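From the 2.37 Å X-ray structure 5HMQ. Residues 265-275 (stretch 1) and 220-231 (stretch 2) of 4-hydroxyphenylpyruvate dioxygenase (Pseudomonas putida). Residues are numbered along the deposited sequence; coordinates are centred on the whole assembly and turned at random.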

ATOM      1  N   TYR C 265      -3.940  -2.209 -23.442  1.00 45.47           N
ATOM      2  CA  TYR C 265      -4.699  -3.455 -23.409  1.00 45.86           C
ATOM      3  C   TYR C 265      -6.149  -3.226 -23.817  1.00 45.11           C
ATOM      4  O   TYR C 265      -6.735  -4.043 -24.537  1.00 46.19           O
ATOM      5  CB  TYR C 265      -4.613  -4.068 -22.010  1.00 45.67           C
ATOM      6  CG  TYR C 265      -5.326  -5.391 -21.841  1.00 45.58           C
ATOM      7  CD1 TYR C 265      -4.886  -6.533 -22.499  1.00 47.60           C
ATOM      8  CD2 TYR C 265      -6.430  -5.502 -21.004  1.00 46.10           C
ATOM      9  CE1 TYR C 265      -5.535  -7.746 -22.335  1.00 49.05           C
ATOM     10  CE2 TYR C 265      -7.083  -6.708 -20.835  1.00 46.89           C
ATOM     11  CZ  TYR C 265      -6.633  -7.827 -21.502  1.00 48.72           C
ATOM     12  OH  TYR C 265      -7.283  -9.029 -21.334  1.00 49.31           O
ATOM     13  N   LEU C 266      -6.739  -2.113 -23.371  1.00 45.74           N
ATOM     14  CA  LEU C 266      -8.105  -1.784 -23.764  1.00 42.94           C
ATOM     15  C   LEU C 266      -8.225  -1.602 -25.270  1.00 44.92           C
ATOM     16  O   LEU C 266      -9.202  -2.054 -25.882  1.00 46.36           O
ATOM     17  CB  LEU C 266      -8.565  -0.518 -23.043  1.00 42.40           C
ATOM     18  CG  LEU C 266      -9.860   0.111 -23.561  1.00 44.13           C
ATOM     19  CD1 LEU C 266     -11.035  -0.842 -23.414  1.00 43.53           C
ATOM     20  CD2 LEU C 266     -10.142   1.426 -22.856  1.00 44.81           C
ATOM     21  N   GLU C 267      -7.248  -0.933 -25.886  1.00 47.90           N
ATOM     22  CA  GLU C 267      -7.308  -0.697 -27.324  1.00 48.23           C
ATOM     23  C   GLU C 267      -7.277  -2.005 -28.107  1.00 49.67           C
ATOM     24  O   GLU C 267      -8.044  -2.179 -29.062  1.00 50.08           O
ATOM     25  CB  GLU C 267      -6.156   0.210 -27.755  1.00 47.57           C
ATOM     26  CG  GLU C 267      -6.327   1.663 -27.352  1.00 46.56           C
ATOM     27  CD  GLU C 267      -5.191   2.537 -27.836  1.00 51.25           C
ATOM     28  OE1 GLU C 267      -4.400   2.069 -28.684  1.00 52.02           O
ATOM     29  OE2 GLU C 267      -5.090   3.691 -27.372  1.00 51.33           O
ATOM     30  N   GLU C 268      -6.401  -2.935 -27.717  1.00 50.71           N
ATOM     31  CA  GLU C 268      -6.320  -4.211 -28.417  1.00 48.27           C
ATOM     32  C   GLU C 268      -7.615  -5.001 -28.260  1.00 50.48           C
ATOM     33  O   GLU C 268      -8.163  -5.525 -29.238  1.00 51.27           O
ATOM     34  CB  GLU C 268      -5.129  -5.017 -27.898  1.00 47.88           C
ATOM     35  CG  GLU C 268      -5.182  -6.474 -28.322  1.00 52.10           C
ATOM     36  CD  GLU C 268      -4.114  -7.307 -27.628  1.00 51.14           C
ATOM     37  OE1 GLU C 268      -4.166  -7.421 -26.392  1.00 51.22           O
ATOM     38  OE2 GLU C 268      -3.221  -7.821 -28.314  1.00 51.49           O
ATOM     39  N   GLN C 269      -8.120  -5.091 -27.028  1.00 49.76           N
ATOM     40  CA  GLN C 269      -9.368  -5.807 -26.795  1.00 48.34           C
ATOM     41  C   GLN C 269     -10.531  -5.125 -27.487  1.00 49.33           C
ATOM     42  O   GLN C 269     -11.460  -5.798 -27.950  1.00 50.31           O
ATOM     43  CB  GLN C 269      -9.651  -5.927 -25.295  1.00 47.00           C
ATOM     44  CG  GLN C 269      -8.623  -6.731 -24.539  1.00 47.17           C
ATOM     45  CD  GLN C 269      -8.470  -8.126 -25.106  1.00 48.12           C
ATOM     46  OE1 GLN C 269      -7.404  -8.497 -25.596  1.00 49.96           O
ATOM     47  NE2 GLN C 269      -9.540  -8.906 -25.047  1.00 49.18           N
ATOM     48  N   THR C 270     -10.502  -3.798 -27.578  1.00 49.04           N
ATOM     49  CA  THR C 270     -11.561  -3.131 -28.316  1.00 51.96           C
ATOM     50  C   THR C 270     -11.431  -3.422 -29.805  1.00 51.07           C
ATOM     51  O   THR C 270     -12.421  -3.784 -30.450  1.00 48.94           O
ATOM     52  CB  THR C 270     -11.531  -1.626 -28.041  1.00 50.55           C
ATOM     53  OG1 THR C 270     -11.698  -1.391 -26.637  1.00 48.46           O
ATOM     54  CG2 THR C 270     -12.642  -0.922 -28.793  1.00 48.85           C
ATOM     55  N   ARG C 271     -10.200  -3.416 -30.331  1.00 50.65           N
ATOM     56  CA  ARG C 271     -10.002  -3.722 -31.746  1.00 52.87           C
ATOM     57  C   ARG C 271     -10.524  -5.112 -32.078  1.00 56.01           C
ATOM     58  O   ARG C 271     -11.259  -5.294 -33.056  1.00 58.39           O
ATOM     59  CB  ARG C 271      -8.524  -3.615 -32.124  1.00 53.28           C
ATOM     60  CG  ARG C 271      -8.248  -4.066 -33.560  1.00 52.98           C
ATOM     61  CD  ARG C 271      -6.795  -3.888 -33.970  1.00 53.62           C
ATOM     62  NE  ARG C 271      -5.880  -4.601 -33.083  1.00 57.39           N
ATOM     63  CZ  ARG C 271      -5.701  -5.919 -33.100  1.00 57.57           C
ATOM     64  NH1 ARG C 271      -6.374  -6.676 -33.956  1.00 58.83           N
ATOM     65  NH2 ARG C 271      -4.848  -6.484 -32.257  1.00 58.83           N
ATOM     66  N   LEU C 272     -10.190  -6.101 -31.248  1.00 56.83           N
ATOM     67  CA  LEU C 272     -10.670  -7.458 -31.488  1.00 55.89           C
ATOM     68  C   LEU C 272     -12.189  -7.518 -31.435  1.00 54.92           C
ATOM     69  O   LEU C 272     -12.815  -8.279 -32.184  1.00 56.85           O
ATOM     70  CB  LEU C 272     -10.061  -8.419 -30.469  1.00 57.21           C
ATOM     71  CG  LEU C 272      -8.546  -8.620 -30.548  1.00 56.52           C
ATOM     72  CD1 LEU C 272      -8.023  -9.299 -29.291  1.00 53.92           C
ATOM     73  CD2 LEU C 272      -8.179  -9.419 -31.790  1.00 52.90           C
ATOM     74  N   ARG C 273     -12.800  -6.726 -30.552  1.00 54.54           N
ATOM     75  CA  ARG C 273     -14.255  -6.708 -30.469  1.00 52.41           C
ATOM     76  C   ARG C 273     -14.871  -6.191 -31.764  1.00 53.36           C
ATOM     77  O   ARG C 273     -15.860  -6.752 -32.249  1.00 53.90           O
ATOM     78  CB  ARG C 273     -14.706  -5.867 -29.276  1.00 48.95           C
ATOM     79  CG  ARG C 273     -16.211  -5.777 -29.116  1.00 49.47           C
ATOM     80  CD  ARG C 273     -16.765  -7.079 -28.564  1.00 51.13           C
ATOM     81  NE  ARG C 273     -16.133  -7.452 -27.301  1.00 52.73           N
ATOM     82  CZ  ARG C 273     -16.614  -7.140 -26.102  1.00 54.18           C
ATOM     83  NH1 ARG C 273     -17.740  -6.450 -26.000  1.00 53.10           N
ATOM     84  NH2 ARG C 273     -15.970  -7.520 -25.007  1.00 55.87           N
ATOM     85  N   LEU C 274     -14.298  -5.129 -32.352  1.00 55.54           N
ATOM     86  CA  LEU C 274     -14.832  -4.635 -33.618  1.00 57.91           C
ATOM     87  C   LEU C 274     -14.626  -5.639 -34.741  1.00 58.89           C
ATOM     88  O   LEU C 274     -15.487  -5.776 -35.619  1.00 58.86           O
ATOM     89  CB  LEU C 274     -14.212  -3.292 -34.029  1.00 57.40           C
ATOM     90  CG  LEU C 274     -14.391  -1.940 -33.315  1.00 57.48           C
ATOM     91  CD1 LEU C 274     -15.835  -1.726 -32.870  1.00 57.49           C
ATOM     92  CD2 LEU C 274     -13.401  -1.662 -32.200  1.00 55.87           C
ATOM     93  N   GLU C 275     -13.486  -6.339 -34.750  1.00 59.60           N
ATOM     94  CA  GLU C 275     -13.247  -7.333 -35.799  1.00 59.28           C
ATOM     95  C   GLU C 275     -14.285  -8.448 -35.745  1.00 62.54           C
ATOM     96  O   GLU C 275     -14.706  -8.968 -36.785  1.00 66.85           O
ATOM     97  CB  GLU C 275     -11.835  -7.911 -35.691  1.00 57.30           C
ATOM     98  CG  GLU C 275     -10.758  -6.849 -35.617  1.00 59.85           C
ATOM     99  CD  GLU C 275      -9.403  -7.383 -36.055  1.00 65.06           C
ATOM    100  OE1 GLU C 275      -9.347  -8.529 -36.530  1.00 63.02           O
ATOM    101  OE2 GLU C 275      -8.399  -6.688 -35.861  1.00 69.04           O
TER
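Stretch 2, residues 220-231: MDMAGFLAPILA

Stretch 2 lies across stretch 1 as a second helix. After an extended start at M220 and D221, the chain turns into a helix that runs through A223 to L230 and is kinked at P228, whose ring nitrogen has no hydrogen to give to the turn before. The two helices cross at -67°, their axes approaching to 8.4 Å, and the backbones come nearest where T270 CA lies 4.4 Å from A223 CA.

So close a crossing rests on small side chains. T270 is the knob, set into a hollow formed by A223, L226, A227 and L230. Its OG1 lies 3.5 Å from A223 CA and 3.5 Å from L226 CD2, while its CG2 reaches to 3.9 Å from both A227 N and L230 CD1. The hydroxyl keeps its polarity satisfied within its own helix, T270 OG1 donating to L266 O at 2.7 Å, and so can be buried against apolar neighbours. In return, the methyl of A223 points toward stretch 1 and rests on its backbone, with A223 CB 3.7 Å from Q269 O.

Leucines fill the space beside this knob. L266 brings CD1 to 3.5 Å from M222 CB and CG to 4.0 Å from L226 CD2; L274 packs CD1 against A227 CB at 3.6 Å and CD2 against L230 CD1 at 4.3 Å.

R273 folds over the start of the second helix. Its guanidinium forms a two-pronged salt bridge with D221, NH2 to OD1 at 2.9 Å and NH1 to OD2 at 3.1 Å, while A223 CB covers one face. D221 also caps the helix, G224 N donating to D221 OD1 at 3.2 Å. The bare CA of G224 leaves room for the arginine, at 3.3 Å from R273 NH1; a CB there would clash with that nitrogen.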

HETATM    1  N   MSE C 220     -16.026  -5.019 -15.455  1.00 54.20           N
HETATM    2  CA  MSE C 220     -16.890  -4.353 -16.423  1.00 53.20           C
HETATM    3  C   MSE C 220     -16.375  -4.577 -17.841  1.00 52.57           C
HETATM    4  O   MSE C 220     -15.187  -4.827 -18.048  1.00 52.59           O
HETATM    5  CB  MSE C 220     -16.989  -2.858 -16.123  1.00 52.62           C
HETATM    6  CG  MSE C 220     -17.806  -2.533 -14.887  1.00 55.31           C
HETATM    7 SE   MSE C 220     -17.761  -0.639 -14.424  1.00 58.53          SE
HETATM    8  CE  MSE C 220     -19.207  -0.622 -13.114  1.00 50.87           C
ATOM      9  N   ASP C 221     -17.278  -4.488 -18.816  1.00 48.17           N
ATOM     10  CA  ASP C 221     -16.953  -4.759 -20.215  1.00 50.19           C
ATOM     11  C   ASP C 221     -16.495  -3.455 -20.857  1.00 51.08           C
ATOM     12  O   ASP C 221     -17.277  -2.723 -21.469  1.00 48.68           O
ATOM     13  CB  ASP C 221     -18.155  -5.360 -20.932  1.00 49.06           C
ATOM     14  CG  ASP C 221     -17.843  -5.765 -22.361  1.00 49.99           C
ATOM     15  OD1 ASP C 221     -16.650  -5.873 -22.708  1.00 50.64           O
ATOM     16  OD2 ASP C 221     -18.798  -5.980 -23.137  1.00 49.95           O
HETATM   17  N   MSE C 222     -15.204  -3.167 -20.717  1.00 55.32           N
HETATM   18  CA  MSE C 222     -14.604  -1.940 -21.233  1.00 52.05           C
HETATM   19  C   MSE C 222     -14.656  -1.872 -22.755  1.00 56.64           C
HETATM   20  O   MSE C 222     -15.037  -0.853 -23.334  1.00 57.35           O
HETATM   21  CB  MSE C 222     -13.155  -1.840 -20.769  1.00 52.97           C
HETATM   22  CG  MSE C 222     -13.005  -1.876 -19.262  1.00 57.07           C
HETATM   23 SE   MSE C 222     -13.166  -0.125 -18.460  1.00 61.07          SE
HETATM   24  CE  MSE C 222     -14.942  -0.156 -17.762  1.00 65.84           C
ATOM     25  N   ALA C 223     -14.254  -2.972 -23.398  1.00 53.18           N
ATOM     26  CA  ALA C 223     -14.238  -3.010 -24.858  1.00 48.06           C
ATOM     27  C   ALA C 223     -15.642  -2.857 -25.426  1.00 48.72           C
ATOM     28  O   ALA C 223     -15.831  -2.223 -26.469  1.00 49.70           O
ATOM     29  CB  ALA C 223     -13.600  -4.310 -25.344  1.00 46.87           C
ATOM     30  N   GLY C 224     -16.643  -3.418 -24.743  1.00 47.13           N
ATOM     31  CA  GLY C 224     -18.018  -3.254 -25.175  1.00 48.95           C
ATOM     32  C   GLY C 224     -18.547  -1.846 -25.010  1.00 48.79           C
ATOM     33  O   GLY C 224     -19.588  -1.513 -25.584  1.00 50.83           O
ATOM     34  N   PHE C 225     -17.858  -1.017 -24.229  1.00 43.55           N
ATOM     35  CA  PHE C 225     -18.218   0.385 -24.071  1.00 44.42           C
ATOM     36  C   PHE C 225     -17.501   1.267 -25.084  1.00 47.38           C
ATOM     37  O   PHE C 225     -18.101   2.198 -25.633  1.00 49.10           O
ATOM     38  CB  PHE C 225     -17.900   0.848 -22.645  1.00 46.27           C
ATOM     39  CG  PHE C 225     -18.327   2.258 -22.352  1.00 44.98           C
ATOM     40  CD1 PHE C 225     -19.633   2.541 -21.989  1.00 42.74           C
ATOM     41  CD2 PHE C 225     -17.415   3.301 -22.421  1.00 46.02           C
ATOM     42  CE1 PHE C 225     -20.025   3.835 -21.712  1.00 43.08           C
ATOM     43  CE2 PHE C 225     -17.803   4.600 -22.144  1.00 45.66           C
ATOM     44  CZ  PHE C 225     -19.110   4.866 -21.789  1.00 44.40           C
ATOM     45  N   LEU C 226     -16.225   0.979 -25.350  1.00 46.13           N
ATOM     46  CA  LEU C 226     -15.460   1.769 -26.304  1.00 44.70           C
ATOM     47  C   LEU C 226     -15.846   1.452 -27.743  1.00 48.18           C
ATOM     48  O   LEU C 226     -15.750   2.327 -28.612  1.00 49.67           O
ATOM     49  CB  LEU C 226     -13.962   1.541 -26.091  1.00 40.92           C
ATOM     50  CG  LEU C 226     -13.011   2.413 -26.913  1.00 42.42           C
ATOM     51  CD1 LEU C 226     -13.314   3.887 -26.690  1.00 41.74           C
ATOM     52  CD2 LEU C 226     -11.561   2.104 -26.566  1.00 43.45           C
ATOM     53  N   ALA C 227     -16.274   0.217 -28.013  1.00 49.47           N
ATOM     54  CA  ALA C 227     -16.608  -0.170 -29.382  1.00 48.34           C
ATOM     55  C   ALA C 227     -17.698   0.702 -29.994  1.00 45.54           C
ATOM     56  O   ALA C 227     -17.492   1.204 -31.113  1.00 46.65           O
ATOM     57  CB  ALA C 227     -16.983  -1.656 -29.423  1.00 45.22           C
ATOM     58  N   PRO C 228     -18.849   0.937 -29.352  1.00 48.10           N
ATOM     59  CA  PRO C 228     -19.828   1.854 -29.961  1.00 50.85           C
ATOM     60  C   PRO C 228     -19.308   3.274 -30.107  1.00 51.42           C
ATOM     61  O   PRO C 228     -19.723   3.986 -31.031  1.00 49.48           O
ATOM     62  CB  PRO C 228     -21.027   1.783 -29.006  1.00 51.27           C
ATOM     63  CG  PRO C 228     -20.837   0.527 -28.230  1.00 49.81           C
ATOM     64  CD  PRO C 228     -19.362   0.366 -28.093  1.00 44.23           C
ATOM     65  N   ILE C 229     -18.416   3.710 -29.213  1.00 47.99           N
ATOM     66  CA  ILE C 229     -17.848   5.052 -29.312  1.00 44.87           C
ATOM     67  C   ILE C 229     -17.064   5.205 -30.611  1.00 47.75           C
ATOM     68  O   ILE C 229     -17.245   6.176 -31.356  1.00 45.45           O
ATOM     69  CB  ILE C 229     -16.966   5.351 -28.087  1.00 44.15           C
ATOM     70  CG1 ILE C 229     -17.813   5.377 -26.815  1.00 44.79           C
ATOM     71  CG2 ILE C 229     -16.229   6.668 -28.269  1.00 42.29           C
ATOM     72  CD1 ILE C 229     -16.999   5.479 -25.545  1.00 43.23           C
ATOM     73  N   LEU C 230     -16.184   4.243 -30.905  1.00 47.53           N
ATOM     74  CA  LEU C 230     -15.364   4.336 -32.108  1.00 47.30           C
ATOM     75  C   LEU C 230     -16.178   4.157 -33.382  1.00 48.07           C
ATOM     76  O   LEU C 230     -15.764   4.645 -34.440  1.00 45.53           O
ATOM     77  CB  LEU C 230     -14.231   3.309 -32.060  1.00 46.83           C
ATOM     78  CG  LEU C 230     -13.240   3.450 -30.902  1.00 45.06           C
ATOM     79  CD1 LEU C 230     -12.252   2.295 -30.886  1.00 45.08           C
ATOM     80  CD2 LEU C 230     -12.511   4.778 -30.981  1.00 44.78           C
ATOM     81  N   ALA C 231     -17.325   3.478 -33.308  1.00 47.59           N
ATOM     82  CA  ALA C 231     -18.179   3.336 -34.481  1.00 46.60           C
ATOM     83  C   ALA C 231     -18.732   4.673 -34.956  1.00 46.96           C
ATOM     84  O   ALA C 231     -19.086   4.799 -36.133  1.00 47.44           O
ATOM     85  CB  ALA C 231     -19.329   2.372 -34.184  1.00 44.07           C
TER